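Local structure of Rab GDP dissociation inhibitor alpha (Naegleria fowleri, 6C87) at residues F60-G65 against I82-K87; I309-I314 against N375-V380; H352-A355 against Y360-I363; D371-E376 against V392-T397. The protein probably binds prenylated Rab GTPases in their GDP-bound form, slows release of the nucleotide and draws the Rab proteins off membranes. One frame throughout, in Å; residues are numbered along the deposited sequence.

Contact 1. Residues F60-G65 against I82-K87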
loop_
_atom_site.group_PDB
_atom_site.type_symbol
_atom_site.label_atom_id
_atom_site.label_comp_id
_atom_site.label_asym_id
_atom_site.label_seq_id
_atom_site.Cartn_x
_atom_site.Cartn_y
_atom_site.Cartn_z
ATOM N N PHE A 60 30.693 8.910 37.722
ATOM C CA PHE A 60 31.992 9.305 38.258
ATOM C C PHE A 60 33.082 8.290 37.922
ATOM O O PHE A 60 34.224 8.678 37.655
ATOM C CB PHE A 60 31.900 9.527 39.767
ATOM C CG PHE A 60 31.577 10.945 40.140
ATOM C CD1 PHE A 60 30.306 11.464 39.924
ATOM C CD2 PHE A 60 32.550 11.773 40.682
ATOM C CE1 PHE A 60 30.010 12.776 40.256
ATOM C CE2 PHE A 60 32.262 13.089 41.019
ATOM C CZ PHE A 60 30.990 13.592 40.807
ATOM N N GLU A 61 32.768 6.989 37.940
ATOM C CA GLU A 61 33.771 6.018 37.503
ATOM C C GLU A 61 34.115 6.224 36.031
ATOM O O GLU A 61 35.292 6.249 35.657
ATOM C CB GLU A 61 33.295 4.586 37.760
ATOM N N LYS A 62 33.102 6.455 35.193
ATOM C CA LYS A 62 33.347 6.581 33.761
ATOM C C LYS A 62 34.106 7.862 33.424
ATOM O O LYS A 62 35.023 7.840 32.597
ATOM C CB LYS A 62 32.019 6.515 32.998
ATOM C CG LYS A 62 32.134 6.697 31.488
ATOM C CD LYS A 62 30.808 6.454 30.789
ATOM C CE LYS A 62 30.928 6.563 29.272
ATOM N NZ LYS A 62 31.685 5.437 28.668
ATOM N N PHE A 63 33.743 8.989 34.040
ATOM C CA PHE A 63 34.272 10.283 33.620
ATOM C C PHE A 63 35.333 10.863 34.544
ATOM O O PHE A 63 35.946 11.872 34.180
ATOM C CB PHE A 63 33.133 11.289 33.465
ATOM C CG PHE A 63 32.211 10.963 32.341
ATOM C CD1 PHE A 63 32.551 11.298 31.038
ATOM C CD2 PHE A 63 31.018 10.286 32.575
ATOM C CE1 PHE A 63 31.709 10.985 29.980
ATOM C CE2 PHE A 63 30.169 9.971 31.525
ATOM C CZ PHE A 63 30.516 10.322 30.223
ATOM N N ARG A 64 35.556 10.284 35.727
ATOM C CA ARG A 64 36.512 10.882 36.652
ATOM C C ARG A 64 37.597 9.914 37.103
ATOM O O ARG A 64 38.703 10.350 37.444
ATOM C CB ARG A 64 35.784 11.455 37.871
ATOM C CG ARG A 64 34.749 12.500 37.515
ATOM C CD ARG A 64 35.388 13.842 37.172
ATOM N NE ARG A 64 34.456 14.929 37.435
ATOM C CZ ARG A 64 33.735 15.507 36.483
ATOM N NH1 ARG A 64 33.874 15.109 35.223
ATOM N NH2 ARG A 64 32.888 16.483 36.780
ATOM N N GLY A 65 37.316 8.621 37.111
ATOM C CA GLY A 65 38.293 7.639 37.543
ATOM C C GLY A 65 37.701 6.534 38.399
ATOM O O GLY A 65 36.597 6.637 38.936
ATOM N N ILE A 82 20.867 8.252 34.363
ATOM C CA ILE A 82 21.365 9.204 33.378
ATOM C C ILE A 82 21.554 8.480 32.050
ATOM O O ILE A 82 22.457 7.653 31.900
ATOM C CB ILE A 82 22.668 9.863 33.846
ATOM C CG1 ILE A 82 22.416 10.698 35.104
ATOM C CG2 ILE A 82 23.245 10.723 32.742
ATOM C CD1 ILE A 82 23.673 11.118 35.837
ATOM N N ASP A 83 20.696 8.797 31.082
ATOM C CA ASP A 83 20.841 8.289 29.725
ATOM C C ASP A 83 21.954 9.060 29.029
ATOM O O ASP A 83 21.864 10.282 28.870
ATOM C CB ASP A 83 19.524 8.444 28.969
ATOM C CG ASP A 83 18.412 7.601 29.556
ATOM O OD1 ASP A 83 18.670 6.435 29.932
ATOM O OD2 ASP A 83 17.281 8.115 29.655
ATOM N N LEU A 84 23.001 8.348 28.606
ATOM C CA LEU A 84 24.140 9.017 27.982
ATOM C C LEU A 84 23.775 9.627 26.635
ATOM O O LEU A 84 24.418 10.591 26.200
ATOM C CB LEU A 84 25.297 8.040 27.834
ATOM C CG LEU A 84 25.900 7.548 29.152
ATOM C CD1 LEU A 84 26.963 6.484 28.896
ATOM C CD2 LEU A 84 26.484 8.719 29.898
ATOM N N ILE A 85 22.767 9.081 25.960
ATOM C CA ILE A 85 22.283 9.650 24.703
ATOM C C ILE A 85 20.778 9.869 24.813
ATOM O O ILE A 85 19.983 9.055 24.321
ATOM C CB ILE A 85 22.657 8.763 23.508
ATOM C CG1 ILE A 85 24.174 8.525 23.486
ATOM C CG2 ILE A 85 22.193 9.419 22.215
ATOM C CD1 ILE A 85 24.682 7.663 22.330
ATOM N N PRO A 86 20.340 10.949 25.450
ATOM C CA PRO A 86 18.903 11.147 25.669
ATOM C C PRO A 86 18.209 11.745 24.453
ATOM O O PRO A 86 18.718 12.664 23.803
ATOM C CB PRO A 86 18.873 12.125 26.845
ATOM C CG PRO A 86 20.108 12.950 26.623
ATOM C CD PRO A 86 21.146 12.009 26.079
ATOM N N LYS A 87 17.017 11.222 24.160
ATOM C CA LYS A 87 16.189 11.727 23.073
ATOM C C LYS A 87 14.727 11.660 23.491
ATOM O O LYS A 87 14.306 10.727 24.181
ATOM C CB LYS A 87 16.395 10.934 21.768
ATOM C CG LYS A 87 17.787 11.035 21.147
ATOM C CD LYS A 87 17.961 9.987 20.037
ATOM C CE LYS A 87 19.326 10.079 19.346
ATOM N NZ LYS A 87 19.383 11.128 18.280
#

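Contact 2. Residues I309-I314 against N375-V380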
loop_
_atom_site.group_PDB
_atom_site.type_symbol
_atom_site.label_atom_id
_atom_site.label_comp_id
_atom_site.label_asym_id
_atom_site.label_seq_id
_atom_site.Cartn_x
_atom_site.Cartn_y
_atom_site.Cartn_z
ATOM N N ILE A 309 29.642 15.696 20.367
ATOM C CA ILE A 309 29.898 16.016 21.765
ATOM C C ILE A 309 28.567 16.069 22.492
ATOM O O ILE A 309 27.587 16.635 21.988
ATOM C CB ILE A 309 30.658 17.345 21.922
ATOM C CG1 ILE A 309 30.810 17.694 23.410
ATOM C CG2 ILE A 309 29.943 18.478 21.209
ATOM C CD1 ILE A 309 31.791 18.831 23.690
ATOM N N ARG A 310 28.517 15.432 23.652
ATOM C CA ARG A 310 27.410 15.581 24.581
ATOM C C ARG A 310 27.996 16.018 25.912
ATOM O O ARG A 310 28.934 15.387 26.414
ATOM C CB ARG A 310 26.608 14.287 24.709
ATOM C CG ARG A 310 25.823 13.968 23.448
ATOM C CD ARG A 310 25.118 12.651 23.560
ATOM N NE ARG A 310 24.391 12.344 22.340
ATOM C CZ ARG A 310 24.881 11.629 21.333
ATOM N NH1 ARG A 310 26.111 11.140 21.409
ATOM N NH2 ARG A 310 24.134 11.409 20.255
ATOM N N VAL A 311 27.512 17.146 26.426
ATOM C CA VAL A 311 27.922 17.659 27.730
ATOM C C VAL A 311 26.759 17.482 28.687
ATOM O O VAL A 311 25.713 18.132 28.547
ATOM C CB VAL A 311 28.366 19.125 27.664
ATOM C CG1 VAL A 311 28.817 19.569 29.037
ATOM C CG2 VAL A 311 29.496 19.286 26.663
ATOM N N ILE A 312 26.970 16.649 29.694
ATOM C CA ILE A 312 25.927 16.237 30.619
ATOM C C ILE A 312 26.078 17.082 31.876
ATOM O O ILE A 312 27.153 17.108 32.492
ATOM C CB ILE A 312 26.016 14.726 30.895
ATOM C CG1 ILE A 312 25.941 13.977 29.556
ATOM C CG2 ILE A 312 24.916 14.259 31.822
ATOM C CD1 ILE A 312 26.350 12.518 29.615
ATOM N N CYS A 313 25.020 17.823 32.216
ATOM C CA CYS A 313 25.049 18.814 33.285
ATOM C C CYS A 313 24.006 18.500 34.343
ATOM O O CYS A 313 22.828 18.298 34.022
ATOM C CB CYS A 313 24.810 20.225 32.741
ATOM S SG CYS A 313 25.863 20.667 31.358
ATOM N N ILE A 314 24.440 18.462 35.598
ATOM C CA ILE A 314 23.538 18.359 36.735
ATOM C C ILE A 314 23.276 19.758 37.275
ATOM O O ILE A 314 24.211 20.476 37.659
ATOM C CB ILE A 314 24.106 17.443 37.824
ATOM C CG1 ILE A 314 24.333 16.046 37.232
ATOM C CG2 ILE A 314 23.150 17.427 39.019
ATOM C CD1 ILE A 314 24.962 15.052 38.182
ATOM N N ASN A 375 34.069 24.225 23.566
ATOM C CA ASN A 375 33.794 25.632 23.323
ATOM C C ASN A 375 32.651 25.823 22.336
ATOM O O ASN A 375 32.001 26.876 22.347
ATOM C CB ASN A 375 35.066 26.335 22.845
ATOM C CG ASN A 375 34.867 27.815 22.631
ATOM O OD1 ASN A 375 34.786 28.286 21.496
ATOM N ND2 ASN A 375 34.789 28.564 23.728
ATOM N N GLU A 376 32.399 24.834 21.472
ATOM C CA GLU A 376 31.301 24.963 20.520
ATOM C C GLU A 376 29.948 25.042 21.224
ATOM O O GLU A 376 29.029 25.680 20.706
ATOM C CB GLU A 376 31.322 23.810 19.513
ATOM C CG GLU A 376 32.522 23.811 18.576
ATOM C CD GLU A 376 32.575 22.580 17.663
ATOM O OE1 GLU A 376 31.542 22.227 17.049
ATOM O OE2 GLU A 376 33.656 21.953 17.571
ATOM N N VAL A 377 29.803 24.411 22.394
ATOM C CA VAL A 377 28.545 24.446 23.140
ATOM C C VAL A 377 28.571 25.470 24.268
ATOM O O VAL A 377 27.653 25.494 25.095
ATOM C CB VAL A 377 28.164 23.056 23.696
ATOM C CG1 VAL A 377 27.985 22.045 22.571
ATOM C CG2 VAL A 377 29.191 22.574 24.712
ATOM N N LYS A 378 29.598 26.321 24.327
ATOM C CA LYS A 378 29.677 27.279 25.426
ATOM C C LYS A 378 28.476 28.219 25.436
ATOM O O LYS A 378 28.027 28.642 26.508
ATOM C CB LYS A 378 30.978 28.079 25.348
ATOM C CG LYS A 378 31.161 29.044 26.498
ATOM C CD LYS A 378 32.505 29.744 26.437
ATOM C CE LYS A 378 32.696 30.664 27.639
ATOM N NZ LYS A 378 31.833 31.870 27.565
ATOM N N VAL A 379 27.935 28.545 24.260
ATOM C CA VAL A 379 26.765 29.414 24.199
ATOM C C VAL A 379 25.605 28.797 24.964
ATOM O O VAL A 379 24.821 29.511 25.598
ATOM C CB VAL A 379 26.382 29.707 22.730
ATOM C CG1 VAL A 379 26.061 28.416 21.978
ATOM C CG2 VAL A 379 25.213 30.681 22.654
ATOM N N VAL A 380 25.485 27.467 24.940
ATOM C CA VAL A 380 24.403 26.813 25.666
ATOM C C VAL A 380 24.754 26.680 27.144
ATOM O O VAL A 380 23.933 26.975 28.019
ATOM C CB VAL A 380 24.086 25.443 25.042
ATOM C CG1 VAL A 380 22.951 24.786 25.795
ATOM C CG2 VAL A 380 23.757 25.580 23.570
#

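Contact 3. Residues H352-A355 against Y360-I363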
loop_
_atom_site.group_PDB
_atom_site.type_symbol
_atom_site.label_atom_id
_atom_site.label_comp_id
_atom_site.label_asym_id
_atom_site.label_seq_id
_atom_site.Cartn_x
_atom_site.Cartn_y
_atom_site.Cartn_z
ATOM N N HIS A 352 10.722 12.712 35.774
ATOM C CA HIS A 352 10.812 11.458 35.044
ATOM C C HIS A 352 11.597 10.404 35.815
ATOM O O HIS A 352 11.912 9.347 35.260
ATOM C CB HIS A 352 11.425 11.698 33.664
ATOM C CG HIS A 352 10.494 12.382 32.708
ATOM N ND1 HIS A 352 10.459 13.754 32.551
ATOM C CD2 HIS A 352 9.523 11.888 31.903
ATOM C CE1 HIS A 352 9.536 14.068 31.659
ATOM N NE2 HIS A 352 8.949 12.955 31.255
ATOM N N HIS A 353 11.881 10.662 37.098
ATOM C CA HIS A 353 12.640 9.759 37.967
ATOM C C HIS A 353 13.990 9.389 37.359
ATOM O O HIS A 353 14.405 8.228 37.370
ATOM C CB HIS A 353 11.849 8.501 38.309
ATOM C CG HIS A 353 10.755 8.740 39.292
ATOM N ND1 HIS A 353 9.434 8.844 38.923
ATOM C CD2 HIS A 353 10.793 8.960 40.626
ATOM C CE1 HIS A 353 8.698 9.079 39.995
ATOM N NE2 HIS A 353 9.501 9.163 41.040
ATOM N N VAL A 354 14.671 10.384 36.798
ATOM C CA VAL A 354 16.050 10.218 36.357
ATOM C C VAL A 354 17.045 10.970 37.235
ATOM O O VAL A 354 18.262 10.811 37.042
ATOM C CB VAL A 354 16.215 10.607 34.872
ATOM C CG1 VAL A 354 15.292 9.735 34.018
ATOM C CG2 VAL A 354 15.903 12.095 34.654
ATOM N N ALA A 355 16.578 11.773 38.187
ATOM C CA ALA A 355 17.455 12.530 39.064
ATOM C C ALA A 355 16.784 12.651 40.417
ATOM O O ALA A 355 15.552 12.578 40.509
ATOM C CB ALA A 355 17.758 13.919 38.488
ATOM N N TYR A 360 18.269 18.388 38.212
ATOM C CA TYR A 360 17.918 18.434 36.803
ATOM C C TYR A 360 19.103 17.918 35.999
ATOM O O TYR A 360 20.261 18.194 36.333
ATOM C CB TYR A 360 17.558 19.875 36.365
ATOM C CG TYR A 360 16.476 20.560 37.200
ATOM C CD1 TYR A 360 16.751 21.016 38.491
ATOM C CD2 TYR A 360 15.190 20.781 36.688
ATOM C CE1 TYR A 360 15.782 21.640 39.260
ATOM C CE2 TYR A 360 14.206 21.418 37.459
ATOM C CZ TYR A 360 14.521 21.846 38.746
ATOM O OH TYR A 360 13.585 22.479 39.535
ATOM N N ILE A 361 18.812 17.146 34.957
ATOM C CA ILE A 361 19.808 16.692 33.997
ATOM C C ILE A 361 19.577 17.478 32.717
ATOM O O ILE A 361 18.498 17.393 32.117
ATOM C CB ILE A 361 19.708 15.187 33.711
ATOM C CG1 ILE A 361 19.599 14.366 34.996
ATOM C CG2 ILE A 361 20.906 14.754 32.886
ATOM C CD1 ILE A 361 20.760 14.539 35.943
ATOM N N ALA A 362 20.557 18.281 32.325
ATOM C CA ALA A 362 20.514 19.014 31.066
ATOM C C ALA A 362 21.679 18.529 30.224
ATOM O O ALA A 362 22.837 18.601 30.653
ATOM C CB ALA A 362 20.576 20.530 31.279
ATOM N N ILE A 363 21.374 17.970 29.063
ATOM C CA ILE A 363 22.391 17.380 28.210
ATOM C C ILE A 363 22.441 18.176 26.916
ATOM O O ILE A 363 21.417 18.352 26.245
ATOM C CB ILE A 363 22.128 15.885 27.977
ATOM C CG1 ILE A 363 22.122 15.184 29.348
ATOM C CG2 ILE A 363 23.199 15.288 27.063
ATOM C CD1 ILE A 363 22.125 13.678 29.322
#

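Contact 4. Residues D371-E376 against V392-T397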
loop_
_atom_site.group_PDB
_atom_site.type_symbol
_atom_site.label_atom_id
_atom_site.label_comp_id
_atom_site.label_asym_id
_atom_site.label_seq_id
_atom_site.Cartn_x
_atom_site.Cartn_y
_atom_site.Cartn_z
ATOM N N ASP A 371 38.317 21.840 16.615
ATOM C CA ASP A 371 39.300 21.201 17.482
ATOM C C ASP A 371 39.018 21.413 18.964
ATOM O O ASP A 371 39.664 20.766 19.797
ATOM C CB ASP A 371 40.699 21.728 17.156
ATOM C CG ASP A 371 40.774 23.252 17.196
ATOM O OD1 ASP A 371 39.979 23.905 16.482
ATOM O OD2 ASP A 371 41.619 23.799 17.941
ATOM N N ASN A 372 38.085 22.301 19.319
ATOM C CA ASN A 372 37.709 22.550 20.707
ATOM C C ASN A 372 36.210 22.294 20.833
ATOM O O ASN A 372 35.402 23.235 20.821
ATOM C CB ASN A 372 38.080 23.965 21.146
ATOM C CG ASN A 372 37.982 24.151 22.647
ATOM O OD1 ASN A 372 37.512 23.269 23.368
ATOM N ND2 ASN A 372 38.422 25.308 23.127
ATOM N N PRO A 373 35.804 21.028 20.962
ATOM C CA PRO A 373 34.361 20.724 20.994
ATOM C C PRO A 373 33.624 21.374 22.148
ATOM O O PRO A 373 32.489 21.834 21.969
ATOM C CB PRO A 373 34.333 19.192 21.094
ATOM C CG PRO A 373 35.689 18.746 20.625
ATOM C CD PRO A 373 36.635 19.818 21.045
ATOM N N GLU A 374 34.245 21.439 23.329
ATOM C CA GLU A 374 33.580 22.025 24.490
ATOM C C GLU A 374 33.204 23.479 24.245
ATOM O O GLU A 374 32.135 23.936 24.668
ATOM C CB GLU A 374 34.495 21.920 25.706
ATOM C CG GLU A 374 34.267 20.710 26.562
ATOM C CD GLU A 374 35.103 20.732 27.821
ATOM O OE1 GLU A 374 34.701 21.403 28.800
ATOM O OE2 GLU A 374 36.161 20.062 27.831
ATOM N N ASN A 375 34.069 24.225 23.566
ATOM C CA ASN A 375 33.794 25.632 23.323
ATOM C C ASN A 375 32.651 25.823 22.336
ATOM O O ASN A 375 32.001 26.876 22.347
ATOM C CB ASN A 375 35.066 26.335 22.845
ATOM C CG ASN A 375 34.867 27.815 22.631
ATOM O OD1 ASN A 375 34.786 28.286 21.496
ATOM N ND2 ASN A 375 34.789 28.564 23.728
ATOM N N GLU A 376 32.399 24.834 21.472
ATOM C CA GLU A 376 31.301 24.963 20.520
ATOM C C GLU A 376 29.948 25.042 21.224
ATOM O O GLU A 376 29.029 25.680 20.706
ATOM C CB GLU A 376 31.322 23.810 19.513
ATOM C CG GLU A 376 32.522 23.811 18.576
ATOM C CD GLU A 376 32.575 22.580 17.663
ATOM O OE1 GLU A 376 31.542 22.227 17.049
ATOM O OE2 GLU A 376 33.656 21.953 17.571
ATOM N N VAL A 392 31.925 15.682 30.066
ATOM C CA VAL A 392 32.134 15.794 28.623
ATOM C C VAL A 392 32.169 14.397 28.013
ATOM O O VAL A 392 33.034 13.581 28.348
ATOM C CB VAL A 392 33.421 16.564 28.297
ATOM C CG1 VAL A 392 33.632 16.588 26.796
ATOM C CG2 VAL A 392 33.324 17.979 28.823
ATOM N N TYR A 393 31.243 14.136 27.096
ATOM C CA TYR A 393 31.060 12.816 26.496
ATOM C C TYR A 393 31.132 12.968 24.976
ATOM O O TYR A 393 30.153 13.363 24.335
ATOM C CB TYR A 393 29.732 12.213 26.945
ATOM C CG TYR A 393 29.499 10.783 26.518
ATOM C CD1 TYR A 393 30.505 9.829 26.613
ATOM C CD2 TYR A 393 28.266 10.387 26.022
ATOM C CE1 TYR A 393 30.285 8.518 26.225
ATOM C CE2 TYR A 393 28.032 9.080 25.641
ATOM C CZ TYR A 393 29.045 8.150 25.737
ATOM O OH TYR A 393 28.805 6.849 25.344
ATOM N N ILE A 394 32.288 12.655 24.401
ATOM C CA ILE A 394 32.526 12.775 22.966
ATOM C C ILE A 394 32.576 11.379 22.353
ATOM O O ILE A 394 33.260 10.484 22.871
ATOM C CB ILE A 394 33.822 13.551 22.692
ATOM C CG1 ILE A 394 33.764 14.903 23.405
ATOM C CG2 ILE A 394 34.024 13.729 21.196
ATOM C CD1 ILE A 394 35.075 15.645 23.419
ATOM N N LEU A 395 31.859 11.196 21.243
ATOM C CA LEU A 395 31.758 9.902 20.581
ATOM C C LEU A 395 31.994 10.045 19.087
ATOM O O LEU A 395 31.566 11.023 18.471
ATOM C CB LEU A 395 30.382 9.275 20.801
ATOM C CG LEU A 395 30.015 8.815 22.209
ATOM C CD1 LEU A 395 28.566 8.349 22.233
ATOM C CD2 LEU A 395 30.958 7.706 22.673
ATOM N N ASP A 396 32.646 9.044 18.509
ATOM C CA ASP A 396 32.736 8.926 17.066
ATOM C C ASP A 396 31.445 8.325 16.519
ATOM O O ASP A 396 30.835 7.449 17.144
ATOM C CB ASP A 396 33.930 8.048 16.688
ATOM C CG ASP A 396 35.269 8.684 17.043
ATOM O OD1 ASP A 396 35.481 9.878 16.745
ATOM O OD2 ASP A 396 36.118 7.986 17.628
ATOM N N THR A 397 31.038 8.786 15.343
ATOM C CA THR A 397 29.840 8.287 14.687
ATOM C C THR A 397 30.227 7.510 13.433
ATOM O O THR A 397 31.241 7.798 12.784
ATOM C CB THR A 397 28.882 9.436 14.340
ATOM O OG1 THR A 397 29.534 10.382 13.488
ATOM C CG2 THR A 397 28.470 10.150 15.601
#

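Contact 1. Residues F60-G65 against I82-K87
The Phe63 ring meets Leu84 at its edge. CD2 of Leu84 lies near the ring plane, 4.2 Å from CE2 of Phe63. On one face of the same ring sits CG of Lys62, its neighbour in helix 56-64, 3.8 Å above the plane and displaced toward the rim. The ring of Phe391, on strand 389-400, also meets Phe63, with the planes at about 45°. Lys62 makes the second touch across the contact. Its CG stands anti to the backbone N (chi1 177°), and the chain runs out straight as far as CE before it turns at chi4. This brings CE to 4.0 Å from CD1 of Leu84. The two methyls of Leu84 therefore have separate partners, one aromatic and one aliphatic. Leu84 follows the short strand 82-83, which pairs with strand 53-54, and it is buried. Its side chain also touches Ile312 and Tyr393 of the large mixed sheet. No hydrogen bond joins the two segments. The backbones stay well apart, with the nearest CA atoms, those of Lys62 and Leu84, 11.1 Å from each other. Phe63 and the methylenes of Lys62 thus shelter buried Leu84, and the exposed lysine can probably keep its ammonium group toward solvent.

Contact 2. Residues I309-I314 against N375-V380
Val311, on a regular strand, and Val377, at the N-cap position of helix 378-384, bring the two backbones to 8.2 Å between their CA atoms. The closest side-chain touch is between the same two residues, CG2 of Val311 to CG2 of Val377 at 3.8 Å. The two valines approach at an oblique angle. In Val377 the chi1 of -61° puts CG2 between the backbone N and the carbonyl carbon. CG1 stands anti to the carbonyl carbon and serves a second partner, CG2 of Ile309, at 4.3 Å. One valine thus meets two strand residues with its two methyls. Ile309 and Val311 are two apart in the strand, so both side chains come off the same side of the sheet. Arg310, between them, points away. All three touching residues are buried, and no hydrogen bond crosses. Val377 also touches Thr366 on the adjoining strand 360-367, and Leu381, one turn further along the helix, rests on Val311. The link between the short helix 373-376 and helix 378-384 is therefore laid on one face of the sheet. Together they form the connection of a right-handed beta-alpha-beta crossover from 360-367 to 389-400, over antiparallel strand 302-315.

Contact 3. Residues H352-A355 against Y360-I363
Ala355 CB and Ile361 form the closer part of this contact. The alanine methyl is 4.0 Å from CG1 of Ile361 and equally far from CD1, so it rests against the end of the isoleucine chain. CG1 stands anti to the carbonyl carbon (chi1 -47°), beside the backbone N, and CG2 stands anti to the backbone N. Val354 packs less closely. Its CG2 is 4.4 Å from CG1 of Ile361, and its carbonyl O lies 4.3 Å from the same atom, too far for more than a light touch. The two segments belong to a beta hairpin. Strands 343-349 and 360-367 are antiparallel neighbours in the large mixed sheet, and residues 352-355 lie in the loop between them. The loop folds back so that Val354 and Ala355 meet the start of the second strand. Thr348 on the first strand touches both Val354 and Ile361. On the looser side, His353 is exposed and makes no contact with residues 360-363. Its backbone O accepts a hydrogen bond from ND2 of Asn81, and its ring meets that of Tyr239. Tyr360 points away from the loop segment, and its ring meets Phe350 edge-to-face. No hydrogen bond joins residues 352-355 to 360-363.

Contact 4. Residues D371-E376 against V392-T397
A weakly bonded helical turn, residues 373-376, lies here against strand 389-400 of the large mixed sheet. Glu374 and Val392 make the closer of its two touches. CD of Glu374 comes to 3.4 Å from CG2 of Val392, and CG of Glu374 lies 3.7 Å from the same methyl. OE1 and OE2 of Glu374 are each 3.7 Å from it as well. The methyl lies over one face of the carboxylate, nearly above CD. The two side chains cross at about a right angle. The bond from the Glu374 backbone does not aim at the strand. It is the chain, extended beyond CG (chi2 -174°), that carries the carboxylate over to the valine. The second touch is wholly apolar: CG of Pro373 meets CD1 of Ile394 at 4.2 Å. Pro373 and Glu374, adjacent in the turn, therefore rest on two residues that are two apart in the strand and face the same side. Pro373 also touches Ile309 on the neighbouring strand 302-315. No hydrogen bond crosses the contact. OE1 of Glu374 also forms a long, weak ion pair with NZ of Lys390, on the same strand. The contact lies at the surface, and Ile394 is exposed. The turn begins the helical connection of a right-handed beta-alpha-beta crossover, which runs from strand 360-367 to the parallel strand 389-400 with strand 302-315 between them.

How the contacts relate
Contact 1 comes first along the chain and closes before the others open. Contact 3 falls within the chain between the two halves of contact 2, and contact 4 starts where contact 2 ends, sharing Asn375 and Glu376. Contacts 2, 3 and 4 all reach the large mixed sheet, in which strand 302-315 lies between strands 360-367 and 389-400. Contacts 2 and 4 are closest, with centres 9 Å apart. Contacts 3 and 4 are furthest, at 21 Å, and do not touch. Contact 1 packs on the same strands through Ile312, Ile363 and Tyr393. It brings residues 60-87 onto the sheet, while contacts 2 and 4 lie under one crossover connection between strands 360-367 and 389-400.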